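Local atomic coordinates of aminodeoxyfutalosine deaminase (Deinococcus radiodurans, PDB entry 2IMR), a protein that deaminates aminodeoxyfutalosine to futalosine in menaquinone biosynthesis, using one zinc ion per subunit, and acts more weakly on adenosine and related nucleosides. Residues Cys325-His330 and Ser358-Asn363; His99-Met104 and Gly352-Ala357; Asn178-Lys183 and Leu266-Leu271; Ser211-Phe216 and Gln238-Glu243. All blocks are in the same frame, centred on the assembly; numbering follows the deposited sequence.

Contact 1 (Cys325-His330 and Ser358-Asn363); sequences CPRSNH and SGETLN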
loop_
_atom_site.group_PDB
_atom_site.type_symbol
_atom_site.label_atom_id
_atom_site.label_comp_id
_atom_site.label_asym_id
_atom_site.label_seq_id
_atom_site.Cartn_x
_atom_site.Cartn_y
_atom_site.Cartn_z
ATOM N N CYS A 325 4.310 -3.987 -2.583
ATOM C CA CYS A 325 3.969 -5.138 -1.738
ATOM C C CYS A 325 4.930 -6.257 -2.155
ATOM O O CYS A 325 4.603 -7.106 -2.986
ATOM C CB CYS A 325 2.511 -5.567 -1.986
ATOM S SG CYS A 325 1.262 -4.251 -1.743
ATOM N N PRO A 326 6.141 -6.266 -1.578
ATOM C CA PRO A 326 7.195 -7.247 -1.865
ATOM C C PRO A 326 6.802 -8.719 -1.950
ATOM O O PRO A 326 6.902 -9.332 -3.010
ATOM C CB PRO A 326 8.218 -6.979 -0.764
ATOM C CG PRO A 326 8.066 -5.521 -0.528
ATOM C CD PRO A 326 6.567 -5.360 -0.502
ATOM N N ARG A 327 6.367 -9.298 -0.839
ATOM C CA ARG A 327 6.010 -10.708 -0.859
ATOM C C ARG A 327 4.926 -11.039 -1.870
ATOM O O ARG A 327 5.034 -12.024 -2.599
ATOM C CB ARG A 327 5.601 -11.160 0.542
ATOM C CG ARG A 327 6.780 -11.167 1.498
ATOM C CD ARG A 327 6.369 -11.629 2.884
ATOM N NE ARG A 327 5.395 -10.726 3.486
ATOM C CZ ARG A 327 4.895 -10.883 4.707
ATOM N NH1 ARG A 327 5.279 -11.912 5.459
ATOM N NH2 ARG A 327 4.011 -10.014 5.175
ATOM N N SER A 328 3.885 -10.213 -1.921
ATOM C CA SER A 328 2.803 -10.444 -2.863
ATOM C C SER A 328 3.321 -10.526 -4.298
ATOM O O SER A 328 2.947 -11.431 -5.044
ATOM C CB SER A 328 1.756 -9.328 -2.762
ATOM O OG SER A 328 0.705 -9.547 -3.688
ATOM N N ASN A 329 4.183 -9.588 -4.689
ATOM C CA ASN A 329 4.719 -9.596 -6.051
ATOM C C ASN A 329 5.487 -10.876 -6.333
ATOM O O ASN A 329 5.427 -11.421 -7.436
ATOM C CB ASN A 329 5.653 -8.410 -6.290
ATOM C CG ASN A 329 4.938 -7.075 -6.236
ATOM O OD1 ASN A 329 3.710 -6.998 -6.332
ATOM N ND2 ASN A 329 5.708 -6.013 -6.101
ATOM N N HIS A 330 6.214 -11.356 -5.332
ATOM C CA HIS A 330 6.987 -12.572 -5.495
ATOM C C HIS A 330 6.084 -13.791 -5.684
ATOM O O HIS A 330 6.266 -14.567 -6.624
ATOM C CB HIS A 330 7.904 -12.784 -4.287
ATOM C CG HIS A 330 8.578 -14.118 -4.279
ATOM N ND1 HIS A 330 9.470 -14.505 -5.256
ATOM C CD2 HIS A 330 8.441 -15.181 -3.451
ATOM C CE1 HIS A 330 9.849 -15.752 -5.032
ATOM N NE2 HIS A 330 9.238 -16.185 -3.943
ATOM N N SER A 358 -1.971 -13.404 -1.015
ATOM C CA SER A 358 -0.691 -13.378 -1.721
ATOM C C SER A 358 0.454 -12.797 -0.898
ATOM O O SER A 358 1.626 -13.008 -1.227
ATOM C CB SER A 358 -0.828 -12.583 -3.030
ATOM O OG SER A 358 -1.130 -11.215 -2.787
ATOM N N GLY A 359 0.123 -12.079 0.171
ATOM C CA GLY A 359 1.153 -11.469 0.999
ATOM C C GLY A 359 1.548 -12.204 2.271
ATOM O O GLY A 359 2.375 -11.711 3.036
ATOM N N GLU A 360 0.954 -13.369 2.506
ATOM C CA GLU A 360 1.259 -14.174 3.688
ATOM C C GLU A 360 0.661 -13.636 4.985
ATOM O O GLU A 360 -0.163 -14.309 5.613
ATOM C CB GLU A 360 2.779 -14.332 3.853
ATOM C CG GLU A 360 3.434 -15.219 2.810
ATOM C CD GLU A 360 4.928 -15.378 3.042
ATOM O OE1 GLU A 360 5.332 -15.668 4.191
ATOM O OE2 GLU A 360 5.698 -15.220 2.076
ATOM N N THR A 361 1.085 -12.443 5.400
ATOM C CA THR A 361 0.577 -11.836 6.633
ATOM C C THR A 361 0.347 -10.334 6.474
ATOM O O THR A 361 0.754 -9.737 5.482
ATOM C CB THR A 361 1.557 -12.015 7.809
ATOM O OG1 THR A 361 2.640 -11.083 7.668
ATOM C CG2 THR A 361 2.105 -13.443 7.842
ATOM N N LEU A 362 -0.293 -9.736 7.476
ATOM C CA LEU A 362 -0.598 -8.307 7.480
ATOM C C LEU A 362 0.494 -7.506 8.188
ATOM O O LEU A 362 0.342 -6.306 8.425
ATOM C CB LEU A 362 -1.939 -8.064 8.182
ATOM C CG LEU A 362 -3.169 -8.687 7.516
ATOM C CD1 LEU A 362 -4.407 -8.452 8.368
ATOM C CD2 LEU A 362 -3.352 -8.085 6.128
ATOM N N ASN A 363 1.598 -8.176 8.504
ATOM C CA ASN A 363 2.714 -7.553 9.214
ATOM C C ASN A 363 3.774 -6.958 8.287
ATOM O O ASN A 363 4.611 -7.680 7.754
ATOM C CB ASN A 363 3.368 -8.590 10.131
ATOM C CG ASN A 363 4.360 -7.975 11.086
ATOM O OD1 ASN A 363 4.683 -6.791 10.982
ATOM N ND2 ASN A 363 4.851 -8.775 12.031
#
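R327 reaches across from its helix to lay its guanidinium against G359 and T361, and the two residues are met in quite different ways. The carbonyl oxygen of G359 sits over one face of the guanidinium, 3.1 Å from CZ, whereas OG1 of T361 lies in its plane at the edge. There NH2 of R327 donates to T361 OG1 over 3.0 Å, with an N-H...O angle of 157°. E360 runs at about a right angle to the arginine. Its carboxylate plane is turned 48° from the guanidinium, and the salt bridge from R327 NH1 to E360 OE1 is long, at 4.0 Å. Stronger charge partners come from helix 365-374, where E366 and E367 form salt bridges with R327 and E366 is also hydrogen-bonded to T361 OG1, while E360 also bonds to H331. The arrangement belongs to the rim of the TIM barrel, where the chain leaving one strand meets the chain leaving the next; within it T361 OG1 accepts from N363 N, an ST turn. A leucine in place of R327 would probably leave E366 and E367 without their cation and T361 OG1 without its in-plane donor. Further along the helix, S328 has OG anti to the backbone N (chi1 180°), and that hydroxyl meets OG of S358 at 2.6 Å. S328 OG is also hydrogen-bonded to the zinc-site residue D354. The buried carbonyl oxygen of S358 has no conventional partner in the model, but the CA-H of S328 points to it, with 3.3 Å between S328 CA and S358 O.

Contact 2 (His99-Met104 and Gly352-Ala357); sequences HTHLDM and GTDSVA. With ZN (zinc ion), chain B.
The carbonyl oxygen of H99 is gripped by two successive amides: D354 N donates to H99 O over 2.8 Å, and T353 N adds a weak bond to the same oxygen. A second shared acceptor lies close by. The carbonyl oxygen of D354 takes the hydroxyl of T353 in its own plane, on a lone pair, at 2.8 Å from T353 OG1, and a weak bond from T100 OG1. A valine in place of T353 would probably leave D354 O with only the weak T100 bond of this pair, and N97 without the hydroxyl it holds. These bonds fasten the loop beyond strand 349-351 to the HxH motif, H99-T100-H101, at the first strand of the amidohydrolase barrel. With CG anti to the backbone N (chi1 -175°), the H99 ring lies alongside the D354 side chain. H101 also points the same way as D354, the two ring planes being turned 56° and 44° from the carboxylate. Each histidine binds zinc through NE2 at 2.1 Å, and H240 supplies the third nitrogen; on the far side of the H99 ring from the zinc, ND1 is hydrogen-bonded to Q238 OE1. M104 lays its CE over one face of the H101 ring, and its SD meets S355 OG at 3.6 Å. D354 OD1 stands 3.4 Å from the zinc and takes part through a water, which lies 1.8 Å from the metal and donates to D354 OD1 over 2.5 Å. S328 bonds to OD2 of D354. A water held between metal and carboxylate in this way is consistent with the attacking nucleophile of zinc-dependent deaminases.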
loop_
_atom_site.group_PDB
_atom_site.type_symbol
_atom_site.label_atom_id
_atom_site.label_comp_id
_atom_site.label_asym_id
_atom_site.label_seq_id
_atom_site.Cartn_x
_atom_site.Cartn_y
_atom_site.Cartn_z
ATOM N N HIS A 99 -1.235 -0.846 2.046
ATOM C CA HIS A 99 -2.106 -1.485 1.073
ATOM C C HIS A 99 -2.412 -2.932 1.403
ATOM O O HIS A 99 -1.515 -3.774 1.463
ATOM C CB HIS A 99 -1.512 -1.438 -0.340
ATOM C CG HIS A 99 -2.436 -1.984 -1.389
ATOM N ND1 HIS A 99 -3.436 -1.230 -1.966
ATOM C CD2 HIS A 99 -2.558 -3.230 -1.908
ATOM C CE1 HIS A 99 -4.133 -1.986 -2.796
ATOM N NE2 HIS A 99 -3.622 -3.205 -2.778
ATOM N N THR A 100 -3.693 -3.207 1.614
ATOM C CA THR A 100 -4.155 -4.560 1.866
ATOM C C THR A 100 -5.640 -4.627 1.536
ATOM O O THR A 100 -6.270 -3.608 1.225
ATOM C CB THR A 100 -3.932 -4.991 3.344
ATOM O OG1 THR A 100 -4.281 -6.375 3.490
ATOM C CG2 THR A 100 -4.783 -4.158 4.288
ATOM N N HIS A 101 -6.185 -5.836 1.564
ATOM C CA HIS A 101 -7.607 -6.052 1.329
ATOM C C HIS A 101 -8.049 -6.941 2.489
ATOM O O HIS A 101 -7.605 -8.087 2.577
ATOM C CB HIS A 101 -7.862 -6.815 0.023
ATOM C CG HIS A 101 -7.495 -6.066 -1.222
ATOM N ND1 HIS A 101 -8.428 -5.717 -2.177
ATOM C CD2 HIS A 101 -6.294 -5.672 -1.709
ATOM C CE1 HIS A 101 -7.819 -5.145 -3.199
ATOM N NE2 HIS A 101 -6.522 -5.106 -2.942
ATOM N N LEU A 102 -8.890 -6.421 3.382
ATOM C CA LEU A 102 -9.371 -7.221 4.508
ATOM C C LEU A 102 -10.578 -8.047 4.070
ATOM O O LEU A 102 -10.957 -9.018 4.733
ATOM C CB LEU A 102 -9.729 -6.330 5.705
ATOM C CG LEU A 102 -8.546 -5.539 6.275
ATOM C CD1 LEU A 102 -8.961 -4.878 7.576
ATOM C CD2 LEU A 102 -7.360 -6.474 6.529
ATOM N N ASP A 103 -11.186 -7.646 2.956
ATOM C CA ASP A 103 -12.307 -8.378 2.373
ATOM C C ASP A 103 -12.137 -8.259 0.862
ATOM O O ASP A 103 -11.671 -7.232 0.362
ATOM C CB ASP A 103 -13.673 -7.813 2.830
ATOM C CG ASP A 103 -14.170 -6.648 1.975
ATOM O OD1 ASP A 103 -13.601 -5.538 2.064
ATOM O OD2 ASP A 103 -15.151 -6.845 1.220
ATOM N N MET A 104 -12.473 -9.322 0.138
ATOM C CA MET A 104 -12.354 -9.319 -1.317
ATOM C C MET A 104 -13.551 -10.013 -1.946
ATOM O O MET A 104 -14.454 -10.480 -1.248
ATOM C CB MET A 104 -11.065 -10.025 -1.764
ATOM C CG MET A 104 -9.778 -9.372 -1.265
ATOM S SD MET A 104 -8.270 -10.204 -1.850
ATOM C CE MET A 104 -8.190 -9.611 -3.548
ATOM N N GLY A 352 3.246 -2.131 1.700
ATOM C CA GLY A 352 1.988 -2.798 1.989
ATOM C C GLY A 352 2.252 -4.294 1.922
ATOM O O GLY A 352 3.294 -4.711 1.425
ATOM N N THR A 353 1.324 -5.104 2.425
ATOM C CA THR A 353 1.481 -6.552 2.393
ATOM C C THR A 353 0.516 -7.139 1.373
ATOM O O THR A 353 0.644 -8.297 0.979
ATOM C CB THR A 353 1.122 -7.192 3.755
ATOM O OG1 THR A 353 -0.251 -6.903 4.057
ATOM C CG2 THR A 353 2.005 -6.646 4.870
ATOM N N ASP A 354 -0.444 -6.320 0.947
ATOM C CA ASP A 354 -1.493 -6.757 0.031
ATOM C C ASP A 354 -2.329 -7.701 0.908
ATOM O O ASP A 354 -2.040 -7.843 2.093
ATOM C CB ASP A 354 -0.902 -7.510 -1.164
ATOM C CG ASP A 354 -1.742 -7.369 -2.412
ATOM O OD1 ASP A 354 -2.890 -6.900 -2.308
ATOM O OD2 ASP A 354 -1.257 -7.739 -3.498
ATOM N N SER A 355 -3.365 -8.328 0.363
ATOM C CA SER A 355 -4.177 -9.245 1.175
ATOM C C SER A 355 -3.313 -10.452 1.548
ATOM O O SER A 355 -2.285 -10.702 0.916
ATOM C CB SER A 355 -5.399 -9.722 0.391
ATOM O OG SER A 355 -5.082 -10.856 -0.394
ATOM N N VAL A 356 -3.726 -11.209 2.564
ATOM C CA VAL A 356 -2.945 -12.372 2.980
ATOM C C VAL A 356 -2.970 -13.507 1.960
ATOM O O VAL A 356 -2.189 -14.458 2.059
ATOM C CB VAL A 356 -3.432 -12.927 4.337
ATOM C CG1 VAL A 356 -3.187 -11.902 5.431
ATOM C CG2 VAL A 356 -4.906 -13.288 4.253
ATOM N N ALA A 357 -3.865 -13.421 0.981
ATOM C CA ALA A 357 -3.935 -14.460 -0.038
ATOM C C ALA A 357 -2.598 -14.553 -0.771
ATOM O O ALA A 357 -2.138 -15.648 -1.098
ATOM C CB ALA A 357 -5.053 -14.162 -1.027
HETATM ZN ZN ZN B . -4.754 -4.618 -3.902
HETATM O O HOH W 1 -5.986 -9.979 3.957
HETATM O O HOH W 2 -3.444 -5.707 -4.460
#

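Contact 3 (Asn178-Lys183 and Leu266-Leu271); sequences NPFPDK and LYPHTL
F180 carries CG anti to its own carbonyl carbon (chi1 -61°), and chi2 of -81° turns the ring so that one face meets P268. CD of P268 stands over that face, 4.1 Å from the ring centroid and 26° off its normal, a CH-pi contact offset toward the rim. The ring continues along the backbone of the other loop, with F180 CE1 at 3.5 Å from the carbonyl carbon of Y267. No hydrogen bond crosses the interface; three prolines and two aromatic residues do the work. P179 crosses Y267 at about a right angle, its CG 3.9 Å from Y267 CD2, and the same CG comes to 3.3 Å from the carbonyl oxygen of L266. CG of P268 in turn rests 3.3 Å from the carbonyl oxygen of P179. The turn that presents F180 is fixed from within its own loop: OD1 of N178 accepts from F180 N over 3.0 Å, an Asx turn, and the same oxygen lies in plane at the edge of the phenylalanine ring. Y267 is held from other sides, by a hydrogen bond from its hydroxyl to A111 O and an edge-to-face meeting with W259. The contact thus joins two loops far from the zinc. One links barrel strand 170-176 to helix 184-199; the other leads into helix 271-275, whose V274 touches both P179 and P268.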
loop_
_atom_site.group_PDB
_atom_site.type_symbol
_atom_site.label_atom_id
_atom_site.label_comp_id
_atom_site.label_asym_id
_atom_site.label_seq_id
_atom_site.Cartn_x
_atom_site.Cartn_y
_atom_site.Cartn_z
ATOM N N ASN A 178 -15.533 -1.913 -13.202
ATOM C CA ASN A 178 -16.461 -2.088 -14.317
ATOM C C ASN A 178 -15.805 -1.528 -15.568
ATOM O O ASN A 178 -15.679 -0.317 -15.719
ATOM C CB ASN A 178 -17.789 -1.373 -14.077
ATOM C CG ASN A 178 -18.827 -1.749 -15.117
ATOM O OD1 ASN A 178 -18.615 -1.556 -16.312
ATOM N ND2 ASN A 178 -19.948 -2.302 -14.667
ATOM N N PRO A 179 -15.390 -2.410 -16.486
ATOM C CA PRO A 179 -14.721 -2.043 -17.740
ATOM C C PRO A 179 -15.583 -1.626 -18.932
ATOM O O PRO A 179 -15.046 -1.337 -20.002
ATOM C CB PRO A 179 -13.897 -3.283 -18.043
ATOM C CG PRO A 179 -14.834 -4.389 -17.607
ATOM C CD PRO A 179 -15.362 -3.873 -16.283
ATOM N N PHE A 180 -16.902 -1.584 -18.750
ATOM C CA PHE A 180 -17.825 -1.220 -19.830
ATOM C C PHE A 180 -18.141 0.276 -19.882
ATOM O O PHE A 180 -18.844 0.801 -19.024
ATOM C CB PHE A 180 -19.127 -2.009 -19.673
ATOM C CG PHE A 180 -18.943 -3.496 -19.739
ATOM C CD1 PHE A 180 -18.840 -4.143 -20.963
ATOM C CD2 PHE A 180 -18.851 -4.247 -18.572
ATOM C CE1 PHE A 180 -18.648 -5.523 -21.028
ATOM C CE2 PHE A 180 -18.659 -5.626 -18.625
ATOM C CZ PHE A 180 -18.558 -6.264 -19.855
ATOM N N PRO A 181 -17.628 0.980 -20.907
ATOM C CA PRO A 181 -17.861 2.419 -21.062
ATOM C C PRO A 181 -19.320 2.851 -20.916
ATOM O O PRO A 181 -19.609 3.876 -20.297
ATOM C CB PRO A 181 -17.316 2.707 -22.462
ATOM C CG PRO A 181 -16.194 1.736 -22.580
ATOM C CD PRO A 181 -16.795 0.464 -22.008
ATOM N N ASP A 182 -20.235 2.069 -21.483
ATOM C CA ASP A 182 -21.657 2.408 -21.428
ATOM C C ASP A 182 -22.252 2.362 -20.027
ATOM O O ASP A 182 -23.281 2.984 -19.766
ATOM C CB ASP A 182 -22.463 1.486 -22.354
ATOM C CG ASP A 182 -22.034 1.598 -23.801
ATOM O OD1 ASP A 182 -21.697 2.720 -24.234
ATOM O OD2 ASP A 182 -22.045 0.571 -24.512
ATOM N N LYS A 183 -21.605 1.632 -19.125
ATOM C CA LYS A 183 -22.087 1.520 -17.752
ATOM C C LYS A 183 -21.434 2.530 -16.812
ATOM O O LYS A 183 -21.825 2.647 -15.656
ATOM C CB LYS A 183 -21.837 0.103 -17.225
ATOM C CG LYS A 183 -22.866 -0.927 -17.659
ATOM C CD LYS A 183 -23.057 -0.956 -19.161
ATOM C CE LYS A 183 -24.189 -1.907 -19.542
ATOM N NZ LYS A 183 -24.397 -1.952 -21.019
ATOM N N LEU A 266 -16.862 -10.837 -18.805
ATOM C CA LEU A 266 -16.524 -9.786 -17.845
ATOM C C LEU A 266 -15.952 -8.505 -18.447
ATOM O O LEU A 266 -15.768 -7.517 -17.734
ATOM C CB LEU A 266 -15.523 -10.318 -16.816
ATOM C CG LEU A 266 -15.848 -11.602 -16.050
ATOM C CD1 LEU A 266 -14.789 -11.817 -14.972
ATOM C CD2 LEU A 266 -17.223 -11.504 -15.419
ATOM N N TYR A 267 -15.681 -8.513 -19.749
ATOM C CA TYR A 267 -15.088 -7.346 -20.406
ATOM C C TYR A 267 -15.636 -7.066 -21.802
ATOM O O TYR A 267 -16.248 -7.928 -22.425
ATOM C CB TYR A 267 -13.583 -7.554 -20.630
ATOM C CG TYR A 267 -12.691 -7.707 -19.424
ATOM C CD1 TYR A 267 -12.522 -8.943 -18.797
ATOM C CD2 TYR A 267 -11.945 -6.626 -18.964
ATOM C CE1 TYR A 267 -11.616 -9.093 -17.737
ATOM C CE2 TYR A 267 -11.044 -6.761 -17.915
ATOM C CZ TYR A 267 -10.883 -7.992 -17.306
ATOM O OH TYR A 267 -9.988 -8.101 -16.270
ATOM N N PRO A 268 -15.411 -5.839 -22.303
ATOM C CA PRO A 268 -15.859 -5.479 -23.650
ATOM C C PRO A 268 -15.016 -6.398 -24.544
ATOM O O PRO A 268 -14.073 -7.028 -24.064
ATOM C CB PRO A 268 -15.432 -4.021 -23.772
ATOM C CG PRO A 268 -15.627 -3.512 -22.381
ATOM C CD PRO A 268 -15.038 -4.633 -21.538
ATOM N N HIS A 269 -15.324 -6.469 -25.833
ATOM C CA HIS A 269 -14.593 -7.357 -26.727
ATOM C C HIS A 269 -13.128 -7.003 -27.004
ATOM O O HIS A 269 -12.344 -7.875 -27.376
ATOM C CB HIS A 269 -15.360 -7.494 -28.044
ATOM C CG HIS A 269 -16.710 -8.130 -27.889
ATOM N ND1 HIS A 269 -16.876 -9.480 -27.663
ATOM C CD2 HIS A 269 -17.955 -7.599 -27.917
ATOM C CE1 HIS A 269 -18.165 -9.753 -27.563
ATOM N NE2 HIS A 269 -18.841 -8.628 -27.713
ATOM N N THR A 270 -12.758 -5.739 -26.822
ATOM C CA THR A 270 -11.375 -5.312 -27.055
ATOM C C THR A 270 -10.907 -4.398 -25.930
ATOM O O THR A 270 -11.713 -3.709 -25.310
ATOM C CB THR A 270 -11.224 -4.513 -28.371
ATOM O OG1 THR A 270 -12.000 -3.313 -28.285
ATOM C CG2 THR A 270 -11.690 -5.342 -29.568
ATOM N N LEU A 271 -9.603 -4.385 -25.681
ATOM C CA LEU A 271 -9.053 -3.522 -24.644
ATOM C C LEU A 271 -9.263 -2.077 -25.088
ATOM O O LEU A 271 -9.495 -1.191 -24.268
ATOM C CB LEU A 271 -7.558 -3.792 -24.455
ATOM C CG LEU A 271 -6.840 -2.917 -23.421
ATOM C CD1 LEU A 271 -7.465 -3.102 -22.044
ATOM C CD2 LEU A 271 -5.360 -3.286 -23.393
#

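Contact 4 (Ser211-Phe216 and Gln238-Glu243); sequences SPHTPF and QIHVAE. With ZN (zinc ion), chain B.
The H240 ring meets H213 at its edge, where the carbonyl oxygen of H213 lies almost exactly in the ring plane. The H213 ring is turned 70° from it, in neither a stack nor a T-shape, and carries CG2 of its neighbour T214 over one face. OG1 of T214 sits over the centre of the F216 ring. Here two adjacent parallel strands of the TIM barrel, 206-212 and 238-241, open out at their C-terminal ends toward the active site. H213 O is held twice, by H240 N at 3.2 Å and by H240 ND1 at 2.8 Å. With ND1 engaged as a donor, NE2 of H240 is presented to the zinc at 2.1 Å, so a backbone carbonyl serves as the second-shell group orienting a metal ligand. T217 is hydrogen-bonded both to ND1 of H213, a predicted substrate-binding residue, and to T214 OG1. Apolar contacts flank the polar ones: P212 CD rests 3.9 Å from I239 CG1, and P215 CG 4.0 Å from V241 CG2. Where strand 206-212 ends and strand 238-241 begins, the hydroxyl of S211 donates to Q238 O over 2.9 Å, approaching from above the carbonyl plane, 39° out of it.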
loop_
_atom_site.group_PDB
_atom_site.type_symbol
_atom_site.label_atom_id
_atom_site.label_comp_id
_atom_site.label_asym_id
_atom_site.label_seq_id
_atom_site.Cartn_x
_atom_site.Cartn_y
_atom_site.Cartn_z
ATOM N N SER A 211 -11.086 3.655 -4.749
ATOM C CA SER A 211 -10.117 2.841 -5.445
ATOM C C SER A 211 -10.557 2.239 -6.764
ATOM O O SER A 211 -11.202 1.192 -6.787
ATOM C CB SER A 211 -9.628 1.707 -4.544
ATOM O OG SER A 211 -8.748 0.860 -5.268
ATOM N N PRO A 212 -10.243 2.916 -7.882
ATOM C CA PRO A 212 -10.599 2.391 -9.203
ATOM C C PRO A 212 -9.686 1.156 -9.262
ATOM O O PRO A 212 -8.470 1.286 -9.116
ATOM C CB PRO A 212 -10.130 3.492 -10.154
ATOM C CG PRO A 212 -10.209 4.746 -9.310
ATOM C CD PRO A 212 -9.673 4.273 -7.982
ATOM N N HIS A 213 -10.268 -0.025 -9.461
ATOM C CA HIS A 213 -9.515 -1.286 -9.457
ATOM C C HIS A 213 -8.182 -1.300 -10.209
ATOM O O HIS A 213 -7.116 -1.404 -9.594
ATOM C CB HIS A 213 -10.418 -2.418 -9.967
ATOM C CG HIS A 213 -9.856 -3.790 -9.754
ATOM N ND1 HIS A 213 -9.888 -4.764 -10.729
ATOM C CD2 HIS A 213 -9.292 -4.366 -8.665
ATOM C CE1 HIS A 213 -9.372 -5.883 -10.250
ATOM N NE2 HIS A 213 -9.004 -5.668 -8.998
ATOM N N THR A 214 -8.245 -1.228 -11.534
ATOM C CA THR A 214 -7.045 -1.228 -12.365
ATOM C C THR A 214 -7.347 -0.406 -13.608
ATOM O O THR A 214 -8.490 -0.006 -13.830
ATOM C CB THR A 214 -6.659 -2.642 -12.846
ATOM O OG1 THR A 214 -7.638 -3.104 -13.787
ATOM C CG2 THR A 214 -6.574 -3.628 -11.664
ATOM N N PRO A 215 -6.326 -0.155 -14.443
ATOM C CA PRO A 215 -6.570 0.630 -15.657
ATOM C C PRO A 215 -7.344 -0.154 -16.717
ATOM O O PRO A 215 -7.834 0.428 -17.682
ATOM C CB PRO A 215 -5.160 0.980 -16.145
ATOM C CG PRO A 215 -4.303 0.867 -14.906
ATOM C CD PRO A 215 -4.882 -0.345 -14.223
ATOM N N PHE A 216 -7.453 -1.471 -16.545
ATOM C CA PHE A 216 -8.155 -2.285 -17.532
ATOM C C PHE A 216 -9.465 -2.917 -17.070
ATOM O O PHE A 216 -10.147 -3.564 -17.863
ATOM C CB PHE A 216 -7.216 -3.361 -18.093
ATOM C CG PHE A 216 -6.661 -4.288 -17.054
ATOM C CD1 PHE A 216 -7.317 -5.475 -16.741
ATOM C CD2 PHE A 216 -5.482 -3.974 -16.386
ATOM C CE1 PHE A 216 -6.803 -6.338 -15.773
ATOM C CE2 PHE A 216 -4.961 -4.832 -15.415
ATOM C CZ PHE A 216 -5.624 -6.016 -15.110
ATOM N N GLN A 238 -6.356 5.236 -4.728
ATOM C CA GLN A 238 -5.379 4.158 -4.863
ATOM C C GLN A 238 -5.822 3.359 -6.080
ATOM O O GLN A 238 -6.992 2.976 -6.192
ATOM C CB GLN A 238 -5.311 3.256 -3.623
ATOM C CG GLN A 238 -4.119 3.582 -2.721
ATOM C CD GLN A 238 -3.821 2.503 -1.683
ATOM O OE1 GLN A 238 -3.861 1.312 -1.981
ATOM N NE2 GLN A 238 -3.494 2.924 -0.466
ATOM N N ILE A 239 -4.891 3.145 -7.003
ATOM C CA ILE A 239 -5.154 2.396 -8.231
ATOM C C ILE A 239 -4.052 1.340 -8.381
ATOM O O ILE A 239 -2.872 1.657 -8.223
ATOM C CB ILE A 239 -5.090 3.323 -9.486
ATOM C CG1 ILE A 239 -5.996 4.540 -9.297
ATOM C CG2 ILE A 239 -5.506 2.544 -10.741
ATOM C CD1 ILE A 239 -5.852 5.584 -10.393
ATOM N N HIS A 240 -4.429 0.091 -8.652
ATOM C CA HIS A 240 -3.431 -0.962 -8.867
ATOM C C HIS A 240 -2.947 -0.760 -10.292
ATOM O O HIS A 240 -3.751 -0.803 -11.218
ATOM C CB HIS A 240 -4.042 -2.361 -8.780
ATOM C CG HIS A 240 -4.698 -2.667 -7.472
ATOM N ND1 HIS A 240 -6.035 -2.431 -7.238
ATOM C CD2 HIS A 240 -4.212 -3.230 -6.340
ATOM C CE1 HIS A 240 -6.346 -2.840 -6.020
ATOM N NE2 HIS A 240 -5.257 -3.330 -5.456
ATOM N N VAL A 241 -1.646 -0.566 -10.486
ATOM C CA VAL A 241 -1.144 -0.329 -11.836
ATOM C C VAL A 241 0.108 -1.118 -12.193
ATOM O O VAL A 241 1.053 -1.188 -11.405
ATOM C CB VAL A 241 -0.847 1.176 -12.046
ATOM C CG1 VAL A 241 -0.380 1.431 -13.478
ATOM C CG2 VAL A 241 -2.095 1.992 -11.737
ATOM N N ALA A 242 0.093 -1.709 -13.388
ATOM C CA ALA A 242 1.221 -2.480 -13.915
ATOM C C ALA A 242 1.752 -3.559 -12.967
ATOM O O ALA A 242 2.968 -3.756 -12.844
ATOM C CB ALA A 242 2.357 -1.529 -14.312
ATOM N N GLU A 243 0.837 -4.277 -12.325
ATOM C CA GLU A 243 1.223 -5.322 -11.386
ATOM C C GLU A 243 1.941 -6.497 -12.040
ATOM O O GLU A 243 3.026 -6.870 -11.602
ATOM C CB GLU A 243 -0.002 -5.832 -10.618
ATOM C CG GLU A 243 0.333 -6.954 -9.631
ATOM C CD GLU A 243 -0.860 -7.412 -8.827
ATOM O OE1 GLU A 243 -2.003 -7.191 -9.281
ATOM O OE2 GLU A 243 -0.658 -8.011 -7.748
HETATM ZN ZN ZN B . -4.754 -4.618 -3.902
HETATM O O HOH W 2 -3.444 -5.707 -4.460
#

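From the N terminus, the chain first passes 99-104, which waits for its partner 352-357 while most of the barrel is built. Inside that long loop contact 3 opens at 178-183, and contact 4 opens at 211-216 and closes at 238-243 after a beta-alpha-beta crossover through helix 220-233. Contact 3 then closes at 266-271, so contact 4 nests in contact 3, and both nest in contact 2. Contact 1 opens at 325-330, before contact 2 has closed, and ends at 358-363; these two therefore cross. Contact 2 brings the first barrel strand beside the last, contacts 2 and 4 share the zinc, and contact 3 ties outlying loops about 26 Å from contact 2, centre to centre.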